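Local atomic coordinates of pheromone from Euplotes raikovi Er-13 (Euplotes raikovi, PDB entry 6E6N), a protein that probably acts as a secreted mating signal of a ciliate, a small disulfide-rich pheromone through which cells recognise their own or another mating type. Residues E14-A19 with M28-Y33. Sequence-based numbering, arbitrary orientation.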
loop_
_atom_site.group_PDB
_atom_site.type_symbol
_atom_site.label_atom_id
_atom_site.label_comp_id
_atom_site.label_asym_id
_atom_site.label_seq_id
_atom_site.Cartn_x
_atom_site.Cartn_y
_atom_site.Cartn_z
ATOM N N GLU A 14 7.998 -0.199 1.677
ATOM C CA GLU A 14 8.346 -1.533 1.201
ATOM C C GLU A 14 7.180 -2.510 1.340
ATOM O O GLU A 14 7.027 -3.398 0.511
ATOM C CB GLU A 14 9.582 -2.061 1.913
ATOM C CG GLU A 14 10.691 -1.020 2.103
ATOM C CD GLU A 14 10.705 -0.343 3.513
ATOM O OE1 GLU A 14 9.960 0.683 3.760
ATOM O OE2 GLU A 14 11.533 -0.832 4.363
ATOM N N GLY A 15 6.380 -2.335 2.382
ATOM C CA GLY A 15 5.241 -3.157 2.546
ATOM C C GLY A 15 4.197 -2.943 1.479
ATOM O O GLY A 15 3.569 -3.870 1.011
ATOM N N CYS A 16 3.971 -1.687 1.110
ATOM C CA CYS A 16 3.096 -1.421 -0.002
ATOM C C CYS A 16 3.615 -2.061 -1.285
ATOM O O CYS A 16 2.852 -2.657 -2.066
ATOM C CB CYS A 16 2.888 0.075 -0.274
ATOM S SG CYS A 16 1.865 0.991 0.880
ATOM N N ASP A 17 4.911 -1.890 -1.580
ATOM C CA ASP A 17 5.433 -2.468 -2.787
ATOM C C ASP A 17 5.232 -3.991 -2.880
ATOM O O ASP A 17 4.801 -4.520 -3.920
ATOM C CB ASP A 17 6.943 -2.161 -2.922
ATOM C CG ASP A 17 7.494 -2.727 -4.198
ATOM O OD1 ASP A 17 7.186 -2.185 -5.254
ATOM O OD2 ASP A 17 8.126 -3.775 -4.122
ATOM N N ALA A 18 5.525 -4.682 -1.795
ATOM C CA ALA A 18 5.437 -6.151 -1.778
ATOM C C ALA A 18 3.977 -6.595 -1.804
ATOM O O ALA A 18 3.634 -7.507 -2.564
ATOM C CB ALA A 18 6.114 -6.693 -0.538
ATOM N N ALA A 19 3.093 -5.903 -1.054
ATOM C CA ALA A 19 1.704 -6.377 -0.931
ATOM C C ALA A 19 0.904 -6.050 -2.184
ATOM O O ALA A 19 -0.062 -6.753 -2.493
ATOM C CB ALA A 19 1.042 -5.722 0.219
ATOM N N MET A 28 0.637 2.603 -5.898
ATOM C CA MET A 28 0.509 4.070 -5.766
ATOM C C MET A 28 -0.563 4.397 -4.743
ATOM O O MET A 28 -0.310 5.170 -3.828
ATOM C CB MET A 28 0.256 4.660 -7.133
ATOM C CG MET A 28 -0.028 6.172 -7.155
ATOM S SD MET A 28 -1.781 6.598 -6.811
ATOM C CE MET A 28 -2.577 5.877 -8.253
ATOM N N GLY A 29 -1.729 3.740 -4.822
ATOM C CA GLY A 29 -2.827 3.991 -3.833
ATOM C C GLY A 29 -2.421 3.696 -2.410
ATOM O O GLY A 29 -2.767 4.431 -1.479
ATOM N N CYS A 30 -1.686 2.604 -2.256
ATOM C CA CYS A 30 -1.234 2.237 -0.955
ATOM C C CYS A 30 -0.280 3.271 -0.370
ATOM O O CYS A 30 -0.429 3.678 0.783
ATOM C CB CYS A 30 -0.601 0.869 -1.014
ATOM S SG CYS A 30 -0.017 0.137 0.572
ATOM N N LEU A 31 0.676 3.734 -1.191
ATOM C CA LEU A 31 1.615 4.760 -0.747
ATOM C C LEU A 31 0.934 6.084 -0.382
ATOM O O LEU A 31 1.190 6.652 0.687
ATOM C CB LEU A 31 2.663 4.956 -1.822
ATOM C CG LEU A 31 3.660 3.780 -2.044
ATOM C CD1 LEU A 31 4.457 4.060 -3.311
ATOM C CD2 LEU A 31 4.557 3.600 -0.814
ATOM N N MET A 32 0.018 6.524 -1.248
ATOM C CA MET A 32 -0.779 7.742 -1.000
ATOM C C MET A 32 -1.510 7.588 0.343
ATOM O O MET A 32 -1.516 8.460 1.168
ATOM C CB MET A 32 -1.801 7.972 -2.120
ATOM C CG MET A 32 -1.272 8.124 -3.540
ATOM S SD MET A 32 -0.770 9.789 -3.892
ATOM C CE MET A 32 -1.589 10.697 -2.607
ATOM N N TYR A 33 -2.130 6.426 0.548
ATOM C CA TYR A 33 -2.861 6.163 1.784
ATOM C C TYR A 33 -1.986 6.253 2.992
ATOM O O TYR A 33 -2.344 6.943 3.969
ATOM C CB TYR A 33 -3.579 4.827 1.732
ATOM C CG TYR A 33 -4.434 4.603 2.990
ATOM C CD1 TYR A 33 -5.675 5.182 3.094
ATOM C CD2 TYR A 33 -3.935 3.938 4.084
ATOM C CE1 TYR A 33 -6.432 5.087 4.260
ATOM C CE2 TYR A 33 -4.705 3.811 5.261
ATOM C CZ TYR A 33 -5.968 4.394 5.320
ATOM O OH TYR A 33 -6.715 4.311 6.466
#
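A disulfide bond between C16 and C30 ties helix 13-20 to helix 24-37 close to the centre of this small three-helix protein. The covalent link is plain from the C16 SG to C30 SG separation of 2.1 Å and from a torsion of -76° about the sulfur-sulfur bond, which has the negative sign of a left-handed bridge and lies near the roughly 90° that disulfides prefer. The two CA atoms, C16 CA and C30 CA, stand 5.7 Å apart and are the nearest pair between 14-19 and 28-33. Both CB atoms leave their helices toward the partner, and two different rotations then bring the sulfurs to bonding distance: C16 SG lies beside its backbone N and anti to its carbonyl carbon (chi1 -73°), whereas C30 SG is swung anti to its own N (chi1 -177°). L31 extends the apolar contact. Although its CB starts off obliquely, the CD2 branch packs against the C16 end of the bridge, 3.9 Å from C16 CB. The remaining helix, 2-8, also meets C30, whose side chain touches C3 and A7; T11 touches both cysteines. Between 14-19 and 28-33 the join is one covalent bond and the leucine contact beside it, with C30 on C20 and L31 on E13 adding to it between the same helices. The buried disulfide thus fixes C16 to C30 without relying on polar bonds between the segments, and is one of three such links that probably stabilise so short a chain.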